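Local coordinates for protein multi-copper Oxidase CueO (Ochrobactrum, PDB 6EVG) that probably uses copper to oxidise phenolic substrates with dioxygen as a laccase-like enzyme, acting on lignin model compounds and lignosulfonate, at residues A[266-271]-A[459-464]; A[435-440]-A[487-492]; A[91-96]-A[129-134]. One frame throughout, in Å; residues are numbered along the deposited sequence.

Interaction 1: residues A[266-271]-A[459-464]. With EDO (1,2-ethanediol), chain D.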
loop_
_atom_site.group_PDB
_atom_site.type_symbol
_atom_site.label_atom_id
_atom_site.label_comp_id
_atom_site.label_asym_id
_atom_site.label_seq_id
_atom_site.Cartn_x
_atom_site.Cartn_y
_atom_site.Cartn_z
ATOM N N PRO A 266 -5.136 -3.646 1.825
ATOM C CA PRO A 266 -4.231 -2.618 2.367
ATOM C C PRO A 266 -2.784 -2.847 1.980
ATOM O O PRO A 266 -2.237 -3.927 2.213
ATOM C CB PRO A 266 -4.474 -2.717 3.876
ATOM C CG PRO A 266 -5.930 -3.141 3.969
ATOM C CD PRO A 266 -6.080 -4.133 2.843
ATOM N N GLY A 267 -2.172 -1.785 1.451
ATOM C CA GLY A 267 -0.794 -1.850 1.013
ATOM C C GLY A 267 -0.556 -2.183 -0.423
ATOM O O GLY A 267 0.545 -1.902 -0.938
ATOM N N GLU A 268 -1.543 -2.765 -1.106
ATOM C CA GLU A 268 -1.431 -3.048 -2.520
ATOM C C GLU A 268 -1.649 -1.805 -3.351
ATOM O O GLU A 268 -2.397 -0.896 -2.987
ATOM C CB GLU A 268 -2.456 -4.113 -2.964
ATOM C CG GLU A 268 -2.257 -5.507 -2.409
ATOM C CD GLU A 268 -3.189 -6.477 -3.160
ATOM O OE1 GLU A 268 -4.374 -6.563 -2.762
ATOM O OE2 GLU A 268 -2.703 -7.095 -4.142
ATOM N N ARG A 269 -1.006 -1.873 -4.529
ATOM C CA ARG A 269 -1.197 -0.846 -5.559
ATOM C C ARG A 269 -1.541 -1.514 -6.869
ATOM O O ARG A 269 -0.966 -2.540 -7.227
ATOM C CB ARG A 269 0.069 0.023 -5.791
ATOM C CG ARG A 269 0.455 0.931 -4.628
ATOM C CD ARG A 269 1.273 0.249 -3.542
ATOM N NE ARG A 269 2.612 -0.054 -4.015
ATOM C CZ ARG A 269 3.383 -1.010 -3.521
ATOM N NH1 ARG A 269 2.950 -1.825 -2.546
ATOM N NH2 ARG A 269 4.626 -1.158 -3.991
ATOM N N TYR A 270 -2.427 -0.869 -7.646
ATOM C CA TYR A 270 -2.656 -1.258 -9.031
ATOM C C TYR A 270 -2.749 0.028 -9.865
ATOM O O TYR A 270 -3.427 0.989 -9.475
ATOM C CB TYR A 270 -3.951 -2.045 -9.206
ATOM C CG TYR A 270 -3.880 -3.433 -8.598
ATOM C CD1 TYR A 270 -3.348 -4.487 -9.313
ATOM C CD2 TYR A 270 -4.282 -3.674 -7.301
ATOM C CE1 TYR A 270 -3.269 -5.765 -8.747
ATOM C CE2 TYR A 270 -4.215 -4.937 -6.733
ATOM C CZ TYR A 270 -3.694 -5.959 -7.467
ATOM O OH TYR A 270 -3.550 -7.244 -6.906
ATOM N N GLU A 271 -2.108 -0.013 -11.033
ATOM C CA GLU A 271 -2.284 1.070 -12.028
ATOM C C GLU A 271 -3.216 0.541 -13.119
ATOM O O GLU A 271 -2.979 -0.566 -13.652
ATOM C CB GLU A 271 -0.963 1.492 -12.627
ATOM C CG GLU A 271 0.096 1.936 -11.623
ATOM C CD GLU A 271 1.347 2.465 -12.256
ATOM O OE1 GLU A 271 1.261 3.251 -13.202
ATOM O OE2 GLU A 271 2.431 2.049 -11.834
ATOM N N GLY A 459 2.433 -10.303 -11.794
ATOM C CA GLY A 459 3.737 -9.653 -11.922
ATOM C C GLY A 459 4.514 -9.609 -10.592
ATOM O O GLY A 459 4.236 -10.368 -9.676
ATOM N N TRP A 460 5.481 -8.711 -10.526
ATOM C CA TRP A 460 6.184 -8.538 -9.232
ATOM C C TRP A 460 5.302 -7.872 -8.224
ATOM O O TRP A 460 4.674 -6.815 -8.552
ATOM C CB TRP A 460 7.478 -7.742 -9.438
ATOM C CG TRP A 460 8.575 -8.519 -10.029
ATOM C CD1 TRP A 460 9.154 -8.403 -11.261
ATOM C CD2 TRP A 460 9.269 -9.631 -9.393
ATOM N NE1 TRP A 460 10.128 -9.340 -11.443
ATOM C CE2 TRP A 460 10.251 -10.098 -10.293
ATOM C CE3 TRP A 460 9.182 -10.202 -8.133
ATOM C CZ2 TRP A 460 11.126 -11.127 -9.952
ATOM C CZ3 TRP A 460 10.083 -11.227 -7.809
ATOM C CH2 TRP A 460 11.032 -11.649 -8.682
ATOM N N LYS A 461 5.234 -8.430 -7.015
ATOM C CA LYS A 461 4.410 -7.855 -5.960
ATOM C C LYS A 461 5.192 -7.840 -4.646
ATOM O O LYS A 461 6.210 -8.519 -4.465
ATOM C CB LYS A 461 3.076 -8.616 -5.839
ATOM C CG LYS A 461 2.109 -8.160 -6.995
ATOM C CD LYS A 461 0.737 -8.719 -6.974
ATOM C CE LYS A 461 -0.021 -8.387 -5.743
ATOM N NZ LYS A 461 -0.222 -6.937 -5.402
ATOM N N ASP A 462 4.702 -6.991 -3.733
ATOM C CA ASP A 462 5.197 -6.980 -2.360
ATOM C C ASP A 462 4.097 -7.123 -1.339
ATOM O O ASP A 462 4.431 -7.278 -0.144
ATOM C CB ASP A 462 6.102 -5.733 -2.069
ATOM C CG ASP A 462 5.388 -4.403 -2.249
ATOM O OD1 ASP A 462 4.313 -4.210 -1.614
ATOM O OD2 ASP A 462 5.904 -3.537 -3.004
ATOM N N THR A 463 2.814 -7.059 -1.718
ATOM C CA THR A 463 1.701 -7.148 -0.816
ATOM C C THR A 463 0.643 -8.001 -1.568
ATOM O O THR A 463 0.438 -7.766 -2.749
ATOM C CB THR A 463 1.132 -5.775 -0.441
ATOM O OG1 THR A 463 2.228 -4.955 0.052
ATOM C CG2 THR A 463 0.073 -5.851 0.583
ATOM N N ALA A 464 -0.000 -8.949 -0.891
ATOM C CA ALA A 464 -1.013 -9.806 -1.546
ATOM C C ALA A 464 -2.062 -10.233 -0.578
ATOM O O ALA A 464 -1.731 -10.601 0.559
ATOM C CB ALA A 464 -0.387 -11.009 -2.159
HETATM C C1 EDO D . -3.656 -10.564 -4.974
HETATM O O1 EDO D . -3.322 -9.779 -3.832
HETATM C C2 EDO D . -3.968 -11.977 -4.542
HETATM O O2 EDO D . -5.155 -12.066 -3.737
#

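Interaction 2: residues A[435-440]-A[487-492]. With CU (copper (II) ion), chain B; EDO (1,2-ethanediol), chain C.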
loop_
_atom_site.group_PDB
_atom_site.type_symbol
_atom_site.label_atom_id
_atom_site.label_comp_id
_atom_site.label_asym_id
_atom_site.label_seq_id
_atom_site.Cartn_x
_atom_site.Cartn_y
_atom_site.Cartn_z
ATOM N N PRO A 435 -3.940 -9.511 4.284
ATOM C CA PRO A 435 -2.926 -9.020 3.304
ATOM C C PRO A 435 -1.507 -9.241 3.836
ATOM O O PRO A 435 -1.079 -8.665 4.783
ATOM C CB PRO A 435 -3.298 -7.555 3.205
ATOM C CG PRO A 435 -3.864 -7.192 4.550
ATOM C CD PRO A 435 -4.584 -8.450 5.039
ATOM N N PHE A 436 -0.756 -10.064 3.138
ATOM C CA PHE A 436 0.651 -10.309 3.421
ATOM C C PHE A 436 1.512 -9.205 2.830
ATOM O O PHE A 436 1.382 -8.926 1.648
ATOM C CB PHE A 436 1.041 -11.633 2.769
ATOM C CG PHE A 436 2.499 -11.968 2.849
ATOM C CD1 PHE A 436 3.026 -12.511 4.013
ATOM C CD2 PHE A 436 3.353 -11.803 1.791
ATOM C CE1 PHE A 436 4.371 -12.856 4.057
ATOM C CE2 PHE A 436 4.665 -12.129 1.833
ATOM C CZ PHE A 436 5.201 -12.648 3.015
ATOM N N HIS A 437 2.467 -8.671 3.608
ATOM C CA HIS A 437 3.476 -7.766 3.065
ATOM C C HIS A 437 4.841 -8.177 3.583
ATOM O O HIS A 437 5.006 -8.476 4.772
ATOM C CB HIS A 437 3.181 -6.281 3.445
ATOM C CG HIS A 437 4.268 -5.298 3.077
ATOM N ND1 HIS A 437 4.805 -5.239 1.790
ATOM C CD2 HIS A 437 4.887 -4.321 3.786
ATOM C CE1 HIS A 437 5.744 -4.274 1.778
ATOM N NE2 HIS A 437 5.793 -3.698 2.954
ATOM N N ILE A 438 5.806 -8.223 2.660
ATOM C CA ILE A 438 7.216 -8.438 3.017
ATOM C C ILE A 438 8.013 -7.190 2.675
ATOM O O ILE A 438 7.907 -6.640 1.578
ATOM C CB ILE A 438 7.763 -9.715 2.359
ATOM C CG1 ILE A 438 9.175 -10.018 2.888
ATOM C CG2 ILE A 438 7.730 -9.695 0.852
ATOM C CD1 ILE A 438 9.607 -11.480 2.685
ATOM N N HIS A 439 8.815 -6.741 3.632
ATOM C CA HIS A 439 9.778 -5.664 3.435
ATOM C C HIS A 439 11.084 -6.227 2.856
ATOM O O HIS A 439 11.535 -7.273 3.311
ATOM C CB HIS A 439 10.130 -4.954 4.731
ATOM C CG HIS A 439 8.995 -4.408 5.512
ATOM N ND1 HIS A 439 9.171 -3.318 6.338
ATOM C CD2 HIS A 439 7.690 -4.729 5.612
ATOM C CE1 HIS A 439 8.025 -3.042 6.927
ATOM N NE2 HIS A 439 7.102 -3.885 6.497
ATOM N N GLY A 440 11.691 -5.497 1.924
ATOM C CA GLY A 440 13.038 -5.884 1.512
ATOM C C GLY A 440 13.180 -7.068 0.600
ATOM O O GLY A 440 14.279 -7.543 0.370
ATOM N N MET A 487 11.143 -7.178 7.767
ATOM C CA MET A 487 9.966 -7.702 8.414
ATOM C C MET A 487 9.005 -8.262 7.402
ATOM O O MET A 487 9.017 -7.855 6.246
ATOM C CB MET A 487 9.297 -6.632 9.255
ATOM C CG MET A 487 10.382 -6.086 10.262
ATOM S SD MET A 487 9.789 -4.854 11.350
ATOM C CE MET A 487 9.330 -5.848 12.619
ATOM N N PHE A 488 8.131 -9.147 7.862
ATOM C CA PHE A 488 6.973 -9.598 7.104
ATOM C C PHE A 488 5.810 -9.673 8.046
ATOM O O PHE A 488 5.973 -10.021 9.227
ATOM C CB PHE A 488 7.260 -10.874 6.314
ATOM C CG PHE A 488 7.638 -12.081 7.136
ATOM C CD1 PHE A 488 8.939 -12.264 7.535
ATOM C CD2 PHE A 488 6.746 -13.118 7.430
ATOM C CE1 PHE A 488 9.352 -13.438 8.221
ATOM C CE2 PHE A 488 7.144 -14.263 8.117
ATOM C CZ PHE A 488 8.455 -14.419 8.505
ATOM N N HIS A 489 4.596 -9.389 7.551
ATOM C CA HIS A 489 3.485 -9.198 8.457
ATOM C C HIS A 489 2.170 -9.155 7.697
ATOM O O HIS A 489 2.140 -8.988 6.492
ATOM C CB HIS A 489 3.675 -7.903 9.306
ATOM C CG HIS A 489 3.874 -6.658 8.498
ATOM N ND1 HIS A 489 2.828 -5.838 8.151
ATOM C CD2 HIS A 489 4.981 -6.075 7.993
ATOM C CE1 HIS A 489 3.313 -4.804 7.461
ATOM N NE2 HIS A 489 4.612 -4.947 7.310
ATOM N N CYS A 490 1.098 -9.170 8.487
ATOM C CA CYS A 490 -0.224 -8.809 7.996
ATOM C C CYS A 490 -0.286 -7.298 7.915
ATOM O O CYS A 490 0.183 -6.589 8.804
ATOM C CB CYS A 490 -1.298 -9.353 8.896
ATOM S SG CYS A 490 -2.949 -8.954 8.289
ATOM N N HIS A 491 -0.915 -6.790 6.843
ATOM C CA HIS A 491 -1.134 -5.375 6.637
ATOM C C HIS A 491 -2.502 -4.852 7.126
ATOM O O HIS A 491 -2.798 -3.683 6.889
ATOM C CB HIS A 491 -0.832 -4.953 5.173
ATOM C CG HIS A 491 -0.142 -3.633 5.026
ATOM N ND1 HIS A 491 -0.714 -2.415 5.256
ATOM C CD2 HIS A 491 1.165 -3.380 4.713
ATOM C CE1 HIS A 491 0.235 -1.457 5.088
ATOM N NE2 HIS A 491 1.372 -2.024 4.735
ATOM N N VAL A 492 -3.270 -5.701 7.849
ATOM C CA VAL A 492 -4.319 -5.190 8.717
ATOM C C VAL A 492 -3.597 -4.634 9.936
ATOM O O VAL A 492 -2.963 -5.371 10.657
ATOM C CB VAL A 492 -5.349 -6.295 9.090
ATOM C CG1 VAL A 492 -6.278 -5.824 10.178
ATOM C CG2 VAL A 492 -6.141 -6.672 7.869
HETATM CU CU CU B . -4.400 -9.992 9.499
HETATM C C1 EDO C . 12.545 -2.166 7.474
HETATM O O1 EDO C . 11.841 -2.575 6.295
HETATM C C2 EDO C . 11.810 -2.257 8.750
HETATM O O2 EDO C . 10.498 -1.682 8.638
#

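Interaction 3: residues A[91-96]-A[129-134]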
loop_
_atom_site.group_PDB
_atom_site.type_symbol
_atom_site.label_atom_id
_atom_site.label_comp_id
_atom_site.label_asym_id
_atom_site.label_seq_id
_atom_site.Cartn_x
_atom_site.Cartn_y
_atom_site.Cartn_z
ATOM N N HIS A 91 8.575 3.721 6.386
ATOM C CA HIS A 91 8.956 2.564 5.583
ATOM C C HIS A 91 8.722 2.894 4.105
ATOM O O HIS A 91 7.637 3.342 3.744
ATOM C CB HIS A 91 8.114 1.330 6.018
ATOM C CG HIS A 91 8.082 0.177 5.084
ATOM N ND1 HIS A 91 9.191 -0.384 4.509
ATOM C CD2 HIS A 91 7.019 -0.580 4.670
ATOM C CE1 HIS A 91 8.791 -1.413 3.734
ATOM N NE2 HIS A 91 7.484 -1.554 3.839
ATOM N N TRP A 92 9.759 2.680 3.308
ATOM C CA TRP A 92 9.737 2.954 1.872
ATOM C C TRP A 92 9.150 1.690 1.206
ATOM O O TRP A 92 9.870 0.788 0.767
ATOM C CB TRP A 92 11.131 3.297 1.348
ATOM C CG TRP A 92 11.889 4.296 2.133
ATOM C CD1 TRP A 92 13.080 4.085 2.724
ATOM C CD2 TRP A 92 11.537 5.666 2.393
ATOM N NE1 TRP A 92 13.505 5.206 3.388
ATOM C CE2 TRP A 92 12.577 6.201 3.224
ATOM C CE3 TRP A 92 10.473 6.506 2.037
ATOM C CZ2 TRP A 92 12.538 7.515 3.681
ATOM C CZ3 TRP A 92 10.439 7.794 2.509
ATOM C CH2 TRP A 92 11.477 8.289 3.332
ATOM N N HIS A 93 7.822 1.648 1.192
ATOM C CA HIS A 93 7.001 0.471 0.805
ATOM C C HIS A 93 6.983 0.342 -0.718
ATOM O O HIS A 93 6.222 1.015 -1.399
ATOM C CB HIS A 93 5.631 0.665 1.421
ATOM C CG HIS A 93 4.731 -0.531 1.380
ATOM N ND1 HIS A 93 3.852 -0.776 2.431
ATOM C CD2 HIS A 93 4.523 -1.442 0.402
ATOM C CE1 HIS A 93 3.121 -1.828 2.080
ATOM N NE2 HIS A 93 3.491 -2.251 0.867
ATOM N N GLY A 94 7.856 -0.538 -1.215
ATOM C CA GLY A 94 8.077 -0.738 -2.622
ATOM C C GLY A 94 9.382 -0.255 -3.173
ATOM O O GLY A 94 9.787 -0.608 -4.272
ATOM N N LEU A 95 10.101 0.562 -2.388
ATOM C CA LEU A 95 11.417 1.019 -2.813
ATOM C C LEU A 95 12.445 -0.055 -2.563
ATOM O O LEU A 95 12.334 -0.820 -1.588
ATOM C CB LEU A 95 11.793 2.317 -2.043
ATOM C CG LEU A 95 12.812 3.216 -2.687
ATOM C CD1 LEU A 95 12.220 3.823 -3.994
ATOM C CD2 LEU A 95 13.245 4.310 -1.746
ATOM N N PHE A 96 13.430 -0.174 -3.465
ATOM C CA PHE A 96 14.485 -1.199 -3.279
ATOM C C PHE A 96 15.683 -0.537 -2.596
ATOM O O PHE A 96 16.435 0.229 -3.218
ATOM C CB PHE A 96 14.940 -1.800 -4.581
ATOM C CG PHE A 96 13.994 -2.765 -5.269
ATOM C CD1 PHE A 96 12.628 -2.805 -5.042
ATOM C CD2 PHE A 96 14.505 -3.606 -6.240
ATOM C CE1 PHE A 96 11.809 -3.701 -5.751
ATOM C CE2 PHE A 96 13.680 -4.484 -6.937
ATOM C CZ PHE A 96 12.349 -4.525 -6.675
ATOM N N TRP A 129 4.889 3.660 -2.106
ATOM C CA TRP A 129 4.357 4.589 -1.111
ATOM C C TRP A 129 5.191 4.515 0.154
ATOM O O TRP A 129 6.150 3.759 0.234
ATOM C CB TRP A 129 2.859 4.393 -0.868
ATOM C CG TRP A 129 2.476 3.126 -0.172
ATOM C CD1 TRP A 129 2.688 1.836 -0.547
ATOM C CD2 TRP A 129 1.654 3.063 1.000
ATOM N NE1 TRP A 129 2.062 0.980 0.338
ATOM C CE2 TRP A 129 1.438 1.723 1.310
ATOM C CE3 TRP A 129 1.090 4.039 1.837
ATOM C CZ2 TRP A 129 0.644 1.327 2.402
ATOM C CZ3 TRP A 129 0.322 3.674 2.904
ATOM C CH2 TRP A 129 0.086 2.298 3.182
ATOM N N PHE A 130 4.810 5.310 1.158
ATOM C CA PHE A 130 5.548 5.297 2.417
ATOM C C PHE A 130 4.656 5.711 3.538
ATOM O O PHE A 130 3.693 6.484 3.350
ATOM C CB PHE A 130 6.846 6.158 2.335
ATOM C CG PHE A 130 6.686 7.527 1.807
ATOM C CD1 PHE A 130 6.461 8.615 2.633
ATOM C CD2 PHE A 130 6.845 7.805 0.448
ATOM C CE1 PHE A 130 6.386 9.911 2.125
ATOM C CE2 PHE A 130 6.731 9.106 -0.072
ATOM C CZ PHE A 130 6.514 10.130 0.776
ATOM N N HIS A 131 4.956 5.207 4.737
ATOM C CA HIS A 131 4.045 5.344 5.875
ATOM C C HIS A 131 4.789 4.835 7.107
ATOM O O HIS A 131 5.808 4.161 6.978
ATOM C CB HIS A 131 2.777 4.523 5.618
ATOM C CG HIS A 131 3.065 3.077 5.369
ATOM N ND1 HIS A 131 3.318 2.174 6.387
ATOM C CD2 HIS A 131 3.261 2.405 4.227
ATOM C CE1 HIS A 131 3.582 0.995 5.835
ATOM N NE2 HIS A 131 3.515 1.098 4.520
ATOM N N PRO A 132 4.261 5.103 8.295
ATOM C CA PRO A 132 4.972 4.643 9.526
ATOM C C PRO A 132 4.956 3.140 9.618
ATOM O O PRO A 132 4.048 2.444 9.138
ATOM C CB PRO A 132 4.161 5.253 10.664
ATOM C CG PRO A 132 3.483 6.452 10.026
ATOM C CD PRO A 132 3.147 5.963 8.655
ATOM N N HIS A 133 5.961 2.607 10.287
ATOM C CA HIS A 133 6.041 1.181 10.578
ATOM C C HIS A 133 6.678 1.084 11.961
ATOM O O HIS A 133 7.877 1.330 12.144
ATOM C CB HIS A 133 6.831 0.397 9.527
ATOM C CG HIS A 133 6.739 -1.073 9.766
ATOM N ND1 HIS A 133 5.563 -1.773 9.585
ATOM C CD2 HIS A 133 7.640 -1.954 10.246
ATOM C CE1 HIS A 133 5.770 -3.032 9.941
ATOM N NE2 HIS A 133 7.025 -3.165 10.366
ATOM N N LEU A 134 5.854 0.743 12.944
ATOM C CA LEU A 134 6.210 0.830 14.333
ATOM C C LEU A 134 5.841 -0.468 15.058
ATOM O O LEU A 134 5.102 -1.308 14.542
ATOM C CB LEU A 134 5.486 2.032 14.971
ATOM C CG LEU A 134 5.874 3.389 14.374
ATOM C CD1 LEU A 134 4.892 4.448 14.819
ATOM C CD2 LEU A 134 7.288 3.767 14.746
#

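Interaction 1: residues A[266-271]-A[459-464]
Carbonyl O of Pro-266 lies 3.4 Å from CG2 of Thr-463, the methyl of a side chain whose CB points at the first segment. Next comes Gly-267, at a positive phi of 93°, where a CB would jam against the carbonyl O of Pro-266 and press on that same methyl; glycine avoids both. Its own carbonyl O receives Arg-269 NH1 nearly in line with the C=O. Glu-268 then reaches across with an extended chain, and OE2 takes Lys-461 NZ at 2.8 Å on its anti lone pair. Lysine suits this place because its long chain, bent at chi3 and chi4, also curls NZ back onto Thr-463 O, 2.9 Å away; Asp-249 is its second acidic partner. An ethanediol hydroxyl donates to the same OE2, while OE1 pairs with Ser-265. Arg-269, bent at chi2 and chi3, presents its guanidinium end-on: NH1 meets Asp-462 OD1 and NH2 meets OD2, each at 2.9 Å and on syn lone pairs. The planes are only 19° apart and both bonds are nearly straight. Thr-463 OG1 gives OD1 a second bond. Tyr-270 sets its hydroxyl OH 3.7 Å from Lys-461 NZ. Buried, this contact joins strands 269-275 and 463-466 of different sheets, in the second and third multicopper oxidase regions. Each carboxylate faces a cation: both acids probably stay ionised, and the pairing probably offsets much of the burial cost.

Interaction 2: residues A[435-440]-A[487-492]
His-439 and His-489 meet rim to rim, NE2 to NE2 at 2.8 Å, in a hydrogen bond whose proton could sit on either ring. His-489 lies on strand 486-490, while His-439 follows just after the antiparallel strand 434-438; the side chains cross at about a right angle. CB of Met-487 stands squarely over one face of His-439, 4.3 Å from the ring centroid, and ND1 donates to an ethanediol oxygen. His-489 is turned with CG between the backbone N and the carbonyl carbon (chi1 56°), which brings ND1 round to Cys-490 O at 2.8 Å and holds the ring's rotation. His-437 and His-489 form an antiparallel hydrogen-bonded pair, flanked by the non-hydrogen-bonded pairs Phe-436/Cys-490 and Ile-438/Phe-488. His-437 has CG anti to the backbone N (chi1 172°) and runs alongside, the rings almost perpendicular; Asp-462 O holds its ND1 and His-91 its NE2. His-491 donates its N to Pro-435 O and sets CD2 3.8 Å from His-437 CB. Cys-490 sends SG the other way to the copper, 2.2 Å off, completed by His-434 and His-495. Val-492 N donates to the sulfur at 3.3 Å, while CD of Pro-435, a compact ring without an N-H, covers it at 3.7 Å. On that face Phe-436 CE1 meets Phe-488 CD2 at 4.1 Å. By family resemblance the four histidines probably belong to the trinuclear copper site, though here the NE2 atoms of His-439 and His-489 bond to each other rather than to a modelled copper. Strand 434-438 lies between 463-466 and 486-490, strand 501-506 flanks the far side of 486-490, and Trp-425 of strand 422-428 packs on Phe-436, Ile-438 and Phe-488.

Interaction 3: residues A[91-96]-A[129-134]
Trp-92 and Phe-130 meet edge-to-face: the six-membered ring of the indole turns its rim, CZ3 foremost, to the phenyl face, the planes at 65° and the centroids 5.5 Å apart. Two large apolar rings suit this side of the strand pair, and the indole NE1 is used by Leu-101 O. The antiparallel strands are joined by His-91 N to His-131 O and Trp-129 N to His-93 O, the other two backbone bonds being weak. Imidazoles and a second indole occupy the other face. His-93, with CG anti to the backbone N (chi1 -168°), runs alongside Trp-129, whose NE1 stands 3.2 Å above the centre of the His-93 ring, the planes oblique. At its rim His-93 ND1 joins His-131 NE2 at 2.8 Å, with the donor undecided, and NE2 bonds to Thr-463 OG1. His-131 ND1 donates a hydrogen bond to Pro-132 O at 2.9 Å, which steadies the imidazole. His-91 lies side by side with His-131, rings nearly perpendicular, its ND1 tied to Asp-102; CB of His-133 packs on its CB at 3.9 Å. The pairs His-91/His-93 and His-131/His-133 are consistent with half of a trinuclear copper site, as in related oxidases. Strand 91-93 is outermost in its sheet, beside 126-131; strand 148-153 follows, and its Met-150 touches both Trp-92 and Phe-130. Arg-269 of strand 269-275 covers His-93 and Trp-129.

Interaction 3 comes first along the chain and is complete before the others begin, whereas interactions 1 and 2 interleave: 266-271, 435-440, 459-464, 487-492. Their centres lie about 11 Å (1 to 2 and 2 to 3) and 13 Å (1 to 3) apart. Interaction 1 reaches, through strand 463-466, the beta sheet of interaction 2, while its other segment belongs to that of strand 269-275; interaction 3 lies in a third. The histidines of interactions 2 and 3 face each other, His-437 stacking on His-93 and His-439 on His-91, consistent with the place of the trinuclear site between the first and last cupredoxin-like domains of related oxidases, though the copper in this model is the one at Cys-490.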